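Local coordinates for adenosyl-chloride synthase (Thermotoga maritima, PDB 2ZBV), which binds adenosine and probably cleaves S-adenosyl-L-methionine by attack of a small nucleophile such as chloride or water, at residues P59-V65 against D85-P91; R75-V79 against R109-N113; D92-V98 against Y155-M160. The contacts are given in a common frame with arbitrary orientation. Residue numbers count along the deposited sequence, not the author numbering.

Contact 1. Residues P59-V65 against D85-P91; sequences PSTVFLV and DQYFVAP
Two extended strands, 62-65 and 87-91, run side by side in parallel, their axes 4.5 Å apart at closest approach and inclined by 19°. Val62 pairs with Tyr87, Phe63 with Phe88 and Leu64 with Val89. The backbone ladder alternates across the gap: Tyr87 N donates to Thr61 O (2.9 Å), Phe63 N to Tyr87 O (2.6 Å), Val89 N to Phe63 O (2.8 Å) and Val65 N to Val89 O (3.0 Å). Ahead of the strands, Ser60, with positive phi (82°), gives its N to Asp85 O at 2.6 Å. These are neighbouring central strands of the mixed sheet in the N-terminal domain, sandwiched between helices. Toward helix 43-54 lie Phe63 and Phe88, both m rotamers; their ring planes meet at only 8°, centroids 4.8 Å apart, but are slid so far that they barely overlap, with Phe63 CD2 3.3 Å from Phe88 CE1. On the other face Val62 CG1 meets Val89 CG2 at 4.0 Å and Val62 CG2 meets Tyr87 CB at 4.1 Å, while Leu64 and Val89 pack on Phe132 of helix 127-140. At the C-terminal ends Val65 CB lies 3.9 Å from Ala90 CB, and Pro91 abuts the adenosine-binding Asp68.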
loop_
_atom_site.group_PDB
_atom_site.type_symbol
_atom_site.label_atom_id
_atom_site.label_comp_id
_atom_site.label_asym_id
_atom_site.label_seq_id
_atom_site.Cartn_x
_atom_site.Cartn_y
_atom_site.Cartn_z
ATOM N N PRO A 59 16.544 15.530 -11.008
ATOM C CA PRO A 59 17.737 14.912 -11.598
ATOM C C PRO A 59 18.522 14.287 -10.451
ATOM O O PRO A 59 18.386 14.724 -9.311
ATOM C CB PRO A 59 18.466 16.097 -12.233
ATOM C CG PRO A 59 18.044 17.254 -11.379
ATOM C CD PRO A 59 16.564 16.990 -11.189
ATOM N N SER A 60 19.315 13.263 -10.756
ATOM C CA SER A 60 20.126 12.546 -9.767
ATOM C C SER A 60 19.353 11.490 -8.988
ATOM O O SER A 60 19.913 10.813 -8.130
ATOM C CB SER A 60 20.784 13.516 -8.781
ATOM O OG SER A 60 21.804 14.264 -9.422
ATOM N N THR A 61 18.063 11.359 -9.280
ATOM C CA THR A 61 17.240 10.362 -8.615
ATOM C C THR A 61 17.703 9.004 -9.119
ATOM O O THR A 61 18.036 8.859 -10.291
ATOM C CB THR A 61 15.742 10.507 -8.985
ATOM O OG1 THR A 61 15.254 11.787 -8.560
ATOM C CG2 THR A 61 14.924 9.407 -8.322
ATOM N N VAL A 62 17.738 8.024 -8.222
ATOM C CA VAL A 62 18.114 6.660 -8.577
ATOM C C VAL A 62 16.827 5.831 -8.535
ATOM O O VAL A 62 16.146 5.795 -7.519
ATOM C CB VAL A 62 19.117 6.055 -7.567
ATOM C CG1 VAL A 62 19.341 4.583 -7.888
ATOM C CG2 VAL A 62 20.454 6.809 -7.627
ATOM N N PHE A 63 16.498 5.179 -9.643
ATOM C CA PHE A 63 15.293 4.365 -9.718
ATOM C C PHE A 63 15.598 2.875 -9.596
ATOM O O PHE A 63 16.441 2.339 -10.314
ATOM C CB PHE A 63 14.566 4.629 -11.040
ATOM C CG PHE A 63 13.986 6.016 -11.150
ATOM C CD1 PHE A 63 12.702 6.290 -10.682
ATOM C CD2 PHE A 63 14.726 7.051 -11.722
ATOM C CE1 PHE A 63 12.155 7.579 -10.784
ATOM C CE2 PHE A 63 14.190 8.347 -11.830
ATOM C CZ PHE A 63 12.897 8.605 -11.356
ATOM N N LEU A 64 14.916 2.215 -8.670
ATOM C CA LEU A 64 15.083 0.779 -8.461
ATOM C C LEU A 64 13.875 0.145 -9.138
ATOM O O LEU A 64 12.769 0.209 -8.615
ATOM C CB LEU A 64 15.089 0.477 -6.968
ATOM C CG LEU A 64 15.129 -0.987 -6.515
ATOM C CD1 LEU A 64 16.291 -1.736 -7.155
ATOM C CD2 LEU A 64 15.252 -0.986 -4.998
ATOM N N VAL A 65 14.092 -0.440 -10.313
ATOM C CA VAL A 65 13.002 -1.014 -11.089
ATOM C C VAL A 65 13.156 -2.518 -11.236
ATOM O O VAL A 65 14.022 -2.992 -11.968
ATOM C CB VAL A 65 12.951 -0.371 -12.490
ATOM C CG1 VAL A 65 11.675 -0.792 -13.224
ATOM C CG2 VAL A 65 13.041 1.145 -12.358
ATOM N N ASP A 85 20.092 13.169 -16.545
ATOM C CA ASP A 85 20.760 12.929 -15.272
ATOM C C ASP A 85 20.033 12.080 -14.241
ATOM O O ASP A 85 20.110 12.360 -13.047
ATOM C CB ASP A 85 21.152 14.261 -14.633
ATOM C CG ASP A 85 22.304 14.930 -15.349
ATOM O OD1 ASP A 85 22.552 16.130 -15.084
ATOM O OD2 ASP A 85 22.966 14.253 -16.170
ATOM N N GLN A 86 19.327 11.050 -14.690
ATOM C CA GLN A 86 18.651 10.155 -13.755
ATOM C C GLN A 86 19.268 8.764 -13.880
ATOM O O GLN A 86 19.792 8.400 -14.937
ATOM C CB GLN A 86 17.146 10.101 -14.030
ATOM C CG GLN A 86 16.426 11.394 -13.693
ATOM C CD GLN A 86 14.921 11.263 -13.794
ATOM O OE1 GLN A 86 14.408 10.646 -14.723
ATOM N NE2 GLN A 86 14.205 11.860 -12.842
ATOM N N TYR A 87 19.192 7.986 -12.807
ATOM C CA TYR A 87 19.773 6.647 -12.804
ATOM C C TYR A 87 18.730 5.543 -12.648
ATOM O O TYR A 87 17.780 5.686 -11.876
ATOM C CB TYR A 87 20.811 6.556 -11.689
ATOM C CG TYR A 87 21.931 7.561 -11.851
ATOM C CD1 TYR A 87 23.008 7.304 -12.703
ATOM C CD2 TYR A 87 21.899 8.786 -11.181
ATOM C CE1 TYR A 87 24.029 8.243 -12.886
ATOM C CE2 TYR A 87 22.914 9.735 -11.358
ATOM C CZ TYR A 87 23.975 9.456 -12.212
ATOM O OH TYR A 87 24.975 10.388 -12.400
ATOM N N PHE A 88 18.925 4.447 -13.385
ATOM C CA PHE A 88 18.005 3.308 -13.358
ATOM C C PHE A 88 18.711 1.982 -13.139
ATOM O O PHE A 88 19.514 1.550 -13.966
ATOM C CB PHE A 88 17.221 3.235 -14.664
ATOM C CG PHE A 88 16.443 4.478 -14.966
ATOM C CD1 PHE A 88 15.114 4.600 -14.565
ATOM C CD2 PHE A 88 17.055 5.557 -15.601
ATOM C CE1 PHE A 88 14.403 5.786 -14.788
ATOM C CE2 PHE A 88 16.352 6.748 -15.830
ATOM C CZ PHE A 88 15.026 6.861 -15.423
ATOM N N VAL A 89 18.396 1.351 -12.015
ATOM C CA VAL A 89 18.945 0.057 -11.643
ATOM C C VAL A 89 17.863 -0.963 -11.999
ATOM O O VAL A 89 16.792 -0.975 -11.384
ATOM C CB VAL A 89 19.222 0.014 -10.135
ATOM C CG1 VAL A 89 19.788 -1.351 -9.737
ATOM C CG2 VAL A 89 20.179 1.142 -9.765
ATOM N N ALA A 90 18.136 -1.811 -12.988
ATOM C CA ALA A 90 17.139 -2.779 -13.428
ATOM C C ALA A 90 17.674 -3.929 -14.278
ATOM O O ALA A 90 18.836 -3.936 -14.694
ATOM C CB ALA A 90 16.060 -2.050 -14.212
ATOM N N PRO A 91 16.824 -4.936 -14.528
ATOM C CA PRO A 91 17.254 -6.065 -15.352
ATOM C C PRO A 91 17.217 -5.604 -16.803
ATOM O O PRO A 91 16.427 -4.723 -17.162
ATOM C CB PRO A 91 16.202 -7.133 -15.053
ATOM C CG PRO A 91 14.969 -6.321 -14.773
ATOM C CD PRO A 91 15.524 -5.222 -13.889
#

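Contact 2. Residues R75-V79 against R109-N113; sequences RKAIV and REIEN
Ile111 lays its side chain (chi1 m, chi2 t) over Ala77 and Val79, its CD1 4.1 Å from Ala77 CB and its CG1 3.8 Å from Val79 CG2. This apolar patch belongs to the antiparallel margin of the mixed sheet in the N-terminal domain, where strand 105-110, outermost within the chain, pairs with strand 77-82; helix 127-140 covers the same face through Phe132 on Ala77 and Leu139 on Val79. Val79 and Arg109 form a hydrogen-bonded pair, CA atoms 5.2 Å apart, with Val79 N to Arg109 O and Arg109 N to Val79 O both 2.9 Å. Next comes the non-hydrogen-bonded pair of Ile78 and Glu110, CA atoms 4.4 Å apart, where Ile78 CA approaches Arg109 O to 3.2 Å in a CA-H...O contact. Beyond it Ile111 N donates to Ala77 O at 2.9 Å, continuing the ladder just past the strand. The Arg109 side chain leads away from strand 77-82 to a salt bridge with Glu107. Glu110, extended with chi1 and chi2 both t, reaches back along 75-79: its OE1 makes a long salt bridge of 3.7 Å with Lys76 NZ, and its OE2 accepts from a water at 2.9 Å that in turn accepts from Ala77 N at 2.8 Å.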
loop_
_atom_site.group_PDB
_atom_site.type_symbol
_atom_site.label_atom_id
_atom_site.label_comp_id
_atom_site.label_asym_id
_atom_site.label_seq_id
_atom_site.Cartn_x
_atom_site.Cartn_y
_atom_site.Cartn_z
ATOM N N ARG A 75 20.159 -13.237 -18.419
ATOM C CA ARG A 75 19.795 -11.852 -18.678
ATOM C C ARG A 75 20.698 -10.967 -17.819
ATOM O O ARG A 75 20.968 -11.273 -16.651
ATOM C CB ARG A 75 18.315 -11.620 -18.343
ATOM C CG ARG A 75 17.980 -11.659 -16.854
ATOM C CD ARG A 75 17.888 -10.253 -16.265
ATOM N NE ARG A 75 17.589 -10.273 -14.833
ATOM C CZ ARG A 75 18.490 -10.498 -13.880
ATOM N NH1 ARG A 75 19.763 -10.717 -14.201
ATOM N NH2 ARG A 75 18.117 -10.519 -12.604
ATOM N N LYS A 76 21.176 -9.878 -18.406
ATOM C CA LYS A 76 22.070 -8.962 -17.706
ATOM C C LYS A 76 21.371 -8.073 -16.686
ATOM O O LYS A 76 20.203 -7.718 -16.847
ATOM C CB LYS A 76 22.800 -8.068 -18.720
ATOM C CG LYS A 76 23.732 -8.819 -19.691
ATOM C CD LYS A 76 24.326 -7.852 -20.719
ATOM C CE LYS A 76 25.136 -8.571 -21.801
ATOM N NZ LYS A 76 26.407 -9.155 -21.283
ATOM N N ALA A 77 22.106 -7.730 -15.637
ATOM C CA ALA A 77 21.635 -6.837 -14.589
ATOM C C ALA A 77 22.371 -5.553 -14.965
ATOM O O ALA A 77 23.591 -5.571 -15.138
ATOM C CB ALA A 77 22.092 -7.337 -13.230
ATOM N N ILE A 78 21.647 -4.449 -15.099
ATOM C CA ILE A 78 22.277 -3.205 -15.530
ATOM C C ILE A 78 21.901 -1.949 -14.755
ATOM O O ILE A 78 20.984 -1.948 -13.932
ATOM C CB ILE A 78 21.940 -2.914 -17.019
ATOM C CG1 ILE A 78 20.426 -2.727 -17.175
ATOM C CG2 ILE A 78 22.394 -4.060 -17.911
ATOM C CD1 ILE A 78 20.003 -2.250 -18.554
ATOM N N VAL A 79 22.644 -0.878 -15.035
ATOM C CA VAL A 79 22.406 0.440 -14.448
ATOM C C VAL A 79 22.544 1.403 -15.625
ATOM O O VAL A 79 23.589 1.450 -16.280
ATOM C CB VAL A 79 23.443 0.832 -13.364
ATOM C CG1 VAL A 79 23.183 2.260 -12.916
ATOM C CG2 VAL A 79 23.353 -0.100 -12.164
ATOM N N ARG A 109 25.901 0.490 -17.706
ATOM C CA ARG A 109 26.884 -0.342 -17.015
ATOM C C ARG A 109 26.270 -1.688 -16.651
ATOM O O ARG A 109 25.078 -1.774 -16.344
ATOM C CB ARG A 109 27.317 0.321 -15.707
ATOM C CG ARG A 109 27.994 1.658 -15.854
ATOM C CD ARG A 109 29.458 1.461 -16.117
ATOM N NE ARG A 109 30.105 2.704 -16.502
ATOM C CZ ARG A 109 31.400 2.810 -16.771
ATOM N NH1 ARG A 109 32.179 1.742 -16.686
ATOM N NH2 ARG A 109 31.906 3.975 -17.146
ATOM N N GLU A 110 27.075 -2.744 -16.692
ATOM C CA GLU A 110 26.575 -4.036 -16.275
ATOM C C GLU A 110 26.991 -4.128 -14.814
ATOM O O GLU A 110 28.078 -3.677 -14.439
ATOM C CB GLU A 110 27.201 -5.174 -17.081
ATOM C CG GLU A 110 26.884 -6.552 -16.496
ATOM C CD GLU A 110 27.141 -7.683 -17.471
ATOM O OE1 GLU A 110 27.938 -7.488 -18.415
ATOM O OE2 GLU A 110 26.549 -8.772 -17.284
ATOM N N ILE A 111 26.117 -4.666 -13.978
ATOM C CA ILE A 111 26.421 -4.804 -12.569
ATOM C C ILE A 111 27.348 -6.012 -12.414
ATOM O O ILE A 111 26.912 -7.157 -12.516
ATOM C CB ILE A 111 25.121 -5.004 -11.748
ATOM C CG1 ILE A 111 24.215 -3.772 -11.919
ATOM C CG2 ILE A 111 25.449 -5.235 -10.279
ATOM C CD1 ILE A 111 22.871 -3.864 -11.212
ATOM N N GLU A 112 28.630 -5.745 -12.185
ATOM C CA GLU A 112 29.618 -6.808 -12.040
ATOM C C GLU A 112 30.356 -6.742 -10.712
ATOM O O GLU A 112 30.928 -7.733 -10.266
ATOM C CB GLU A 112 30.636 -6.727 -13.176
ATOM C CG GLU A 112 30.029 -6.759 -14.565
ATOM C CD GLU A 112 31.072 -6.563 -15.649
ATOM O OE1 GLU A 112 31.765 -5.525 -15.626
ATOM O OE2 GLU A 112 31.199 -7.444 -16.525
ATOM N N ASN A 113 30.346 -5.572 -10.081
ATOM C CA ASN A 113 31.033 -5.391 -8.808
ATOM C C ASN A 113 30.321 -6.126 -7.688
ATOM O O ASN A 113 29.431 -5.575 -7.041
ATOM C CB ASN A 113 31.122 -3.908 -8.453
ATOM C CG ASN A 113 32.097 -3.642 -7.330
ATOM O OD1 ASN A 113 32.392 -4.529 -6.525
ATOM N ND2 ASN A 113 32.596 -2.414 -7.258
HETATM O O HOH W 1 24.636 -8.891 -15.109
#

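Contact 3. Residues D92-V98 against Y155-M160; sequences DNGVLTV and YEVLKM
Gly94 takes backbone angles (phi 99°, psi -7°) that would jam a CB against the preceding carbonyl, and a CB there would also run into Leu158, whose CG lies 3.4 Å from Gly94 O. The bare CA instead comes within 3.5 Å of Glu156 O in a CA-H...O contact. From Gly94 to Thr97 the chain makes a type I turn, closed by Thr97 N to Gly94 O (3.0 Å); overlapping its start, Asn93 OD1 accepts from Val95 N (3.0 Å) in an Asx turn. Two side chains grip the irregular segment 155-160: Asp92 OD1 accepts from Glu156 N at 2.8 Å, and Thr97 OG1 (chi1 m) accepts from Leu158 N at 2.9 Å while donating to Gly94 O at 2.6 Å. One water bridges Asp92 OD1 (2.8 Å), Gly94 N (2.8 Å) and Glu156 O (2.7 Å); a second links Thr97 O (2.7 Å) to Tyr155 OH (2.8 Å). Met160, a poorly ordered selenomethionine, brings its SE 4.3 Å from Thr97 CG2. Here the turn between strand 87-91 and helix 97-103, with Leu96 at the N-cap, is fastened to 155-160 near the adenosine pocket, and Asn93 ND2 is hydrogen-bonded to O of the pocket residue Val67.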
loop_
_atom_site.group_PDB
_atom_site.type_symbol
_atom_site.label_atom_id
_atom_site.label_comp_id
_atom_site.label_asym_id
_atom_site.label_seq_id
_atom_site.Cartn_x
_atom_site.Cartn_y
_atom_site.Cartn_z
ATOM N N ASP A 92 18.075 -6.185 -17.632
ATOM C CA ASP A 92 18.129 -5.832 -19.047
ATOM C C ASP A 92 17.045 -6.607 -19.812
ATOM O O ASP A 92 17.352 -7.449 -20.654
ATOM C CB ASP A 92 19.526 -6.162 -19.604
ATOM C CG ASP A 92 19.664 -5.834 -21.079
ATOM O OD1 ASP A 92 19.160 -4.773 -21.510
ATOM O OD2 ASP A 92 20.286 -6.634 -21.811
ATOM N N ASN A 93 15.779 -6.320 -19.515
ATOM C CA ASN A 93 14.672 -7.015 -20.173
ATOM C C ASN A 93 13.720 -6.095 -20.927
ATOM O O ASN A 93 12.632 -6.514 -21.320
ATOM C CB ASN A 93 13.873 -7.823 -19.148
ATOM C CG ASN A 93 13.252 -6.942 -18.072
ATOM O OD1 ASN A 93 13.251 -5.712 -18.185
ATOM N ND2 ASN A 93 12.722 -7.568 -17.028
ATOM N N GLY A 94 14.116 -4.840 -21.120
ATOM C CA GLY A 94 13.263 -3.916 -21.844
ATOM C C GLY A 94 12.429 -2.981 -20.979
ATOM O O GLY A 94 11.774 -2.085 -21.508
ATOM N N VAL A 95 12.440 -3.170 -19.660
ATOM C CA VAL A 95 11.655 -2.296 -18.790
ATOM C C VAL A 95 12.094 -0.822 -18.887
ATOM O O VAL A 95 11.289 0.090 -18.673
ATOM C CB VAL A 95 11.686 -2.783 -17.303
ATOM C CG1 VAL A 95 13.089 -2.619 -16.688
ATOM C CG2 VAL A 95 10.646 -2.014 -16.493
ATOM N N LEU A 96 13.357 -0.586 -19.242
ATOM C CA LEU A 96 13.869 0.784 -19.369
ATOM C C LEU A 96 13.714 1.347 -20.777
ATOM O O LEU A 96 14.282 2.395 -21.096
ATOM C CB LEU A 96 15.348 0.844 -18.970
ATOM C CG LEU A 96 15.681 0.411 -17.539
ATOM C CD1 LEU A 96 17.174 0.576 -17.279
ATOM C CD2 LEU A 96 14.857 1.238 -16.549
ATOM N N THR A 97 12.940 0.660 -21.611
ATOM C CA THR A 97 12.724 1.079 -22.993
ATOM C C THR A 97 12.218 2.510 -23.173
ATOM O O THR A 97 12.784 3.275 -23.965
ATOM C CB THR A 97 11.735 0.138 -23.714
ATOM O OG1 THR A 97 12.338 -1.145 -23.892
ATOM C CG2 THR A 97 11.350 0.696 -25.077
ATOM N N VAL A 98 11.163 2.876 -22.446
ATOM C CA VAL A 98 10.586 4.209 -22.585
ATOM C C VAL A 98 11.488 5.344 -22.094
ATOM O O VAL A 98 11.663 6.333 -22.802
ATOM C CB VAL A 98 9.196 4.299 -21.897
ATOM C CG1 VAL A 98 8.512 5.617 -22.276
ATOM C CG2 VAL A 98 8.315 3.114 -22.323
ATOM N N TYR A 155 21.269 -2.455 -25.188
ATOM C CA TYR A 155 20.354 -2.901 -24.153
ATOM C C TYR A 155 19.132 -3.465 -24.866
ATOM O O TYR A 155 18.850 -3.083 -25.997
ATOM C CB TYR A 155 19.977 -1.712 -23.266
ATOM C CG TYR A 155 19.250 -0.604 -23.998
ATOM C CD1 TYR A 155 17.862 -0.597 -24.073
ATOM C CD2 TYR A 155 19.948 0.428 -24.627
ATOM C CE1 TYR A 155 17.179 0.405 -24.752
ATOM C CE2 TYR A 155 19.270 1.443 -25.314
ATOM C CZ TYR A 155 17.883 1.419 -25.368
ATOM O OH TYR A 155 17.180 2.401 -26.028
ATOM N N GLU A 156 18.423 -4.387 -24.220
ATOM C CA GLU A 156 17.236 -4.982 -24.825
ATOM C C GLU A 156 16.141 -3.934 -24.955
ATOM O O GLU A 156 15.919 -3.141 -24.045
ATOM C CB GLU A 156 16.729 -6.155 -23.981
ATOM C CG GLU A 156 17.627 -7.387 -24.013
ATOM C CD GLU A 156 17.720 -8.007 -25.399
ATOM O OE1 GLU A 156 16.667 -8.391 -25.950
ATOM O OE2 GLU A 156 18.843 -8.109 -25.941
ATOM N N VAL A 157 15.458 -3.936 -26.092
ATOM C CA VAL A 157 14.394 -2.976 -26.341
ATOM C C VAL A 157 13.067 -3.671 -26.605
ATOM O O VAL A 157 13.018 -4.676 -27.308
ATOM C CB VAL A 157 14.729 -2.088 -27.560
ATOM C CG1 VAL A 157 13.572 -1.150 -27.858
ATOM C CG2 VAL A 157 16.003 -1.293 -27.287
ATOM N N LEU A 158 11.998 -3.131 -26.029
ATOM C CA LEU A 158 10.662 -3.675 -26.224
ATOM C C LEU A 158 10.131 -3.197 -27.567
ATOM O O LEU A 158 10.096 -1.994 -27.835
ATOM C CB LEU A 158 9.710 -3.192 -25.125
ATOM C CG LEU A 158 9.846 -3.792 -23.727
ATOM C CD1 LEU A 158 8.794 -3.174 -22.810
ATOM C CD2 LEU A 158 9.665 -5.302 -23.802
ATOM N N LYS A 159 9.724 -4.131 -28.415
ATOM C CA LYS A 159 9.187 -3.758 -29.714
ATOM C C LYS A 159 7.857 -3.047 -29.507
ATOM O O LYS A 159 6.916 -3.625 -28.969
ATOM C CB LYS A 159 8.991 -4.997 -30.594
ATOM C CG LYS A 159 10.291 -5.620 -31.083
ATOM C CD LYS A 159 10.034 -6.836 -31.963
ATOM C CE LYS A 159 11.339 -7.435 -32.464
ATOM N NZ LYS A 159 12.237 -7.811 -31.335
HETATM N N MSE A 160 7.790 -1.787 -29.923
HETATM C CA MSE A 160 6.566 -1.009 -29.782
HETATM C C MSE A 160 6.254 -0.253 -31.059
HETATM O O MSE A 160 7.138 0.352 -31.662
HETATM C CB MSE A 160 6.698 0.012 -28.656
HETATM C CG MSE A 160 7.197 -0.531 -27.342
HETATM SE SE MSE A 160 7.155 0.866 -26.009
HETATM C CE MSE A 160 6.112 -0.051 -24.653
HETATM O O HOH W 2 16.635 -3.575 -21.475
HETATM O O HOH W 3 14.385 2.317 -25.885
#

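In the fold
After strands 2-6 and 31-33, the chain lays down strand 62-66, and contact 1 closes a loop when it returns as 85-91. Strand 77-82 runs within that loop, but contact 2 closes its own loop only at 109-113, after 85-91 has passed, so contacts 1 and 2 cross. Strand 87-91 slots between 62-66 and 77-82; Ala90 O and Ile78 N, 2.9 Å apart, link the two contacts. The chain then turns through 92-98 into helix 97-103, which leads to strand 105-110. Contact 3, in series with contact 1 but crossing contact 2, closes the longest loop by bringing 155-160 back from beyond helix 127-140. Val95 and Leu96 pack on Ala90, tying this turn to the sheet.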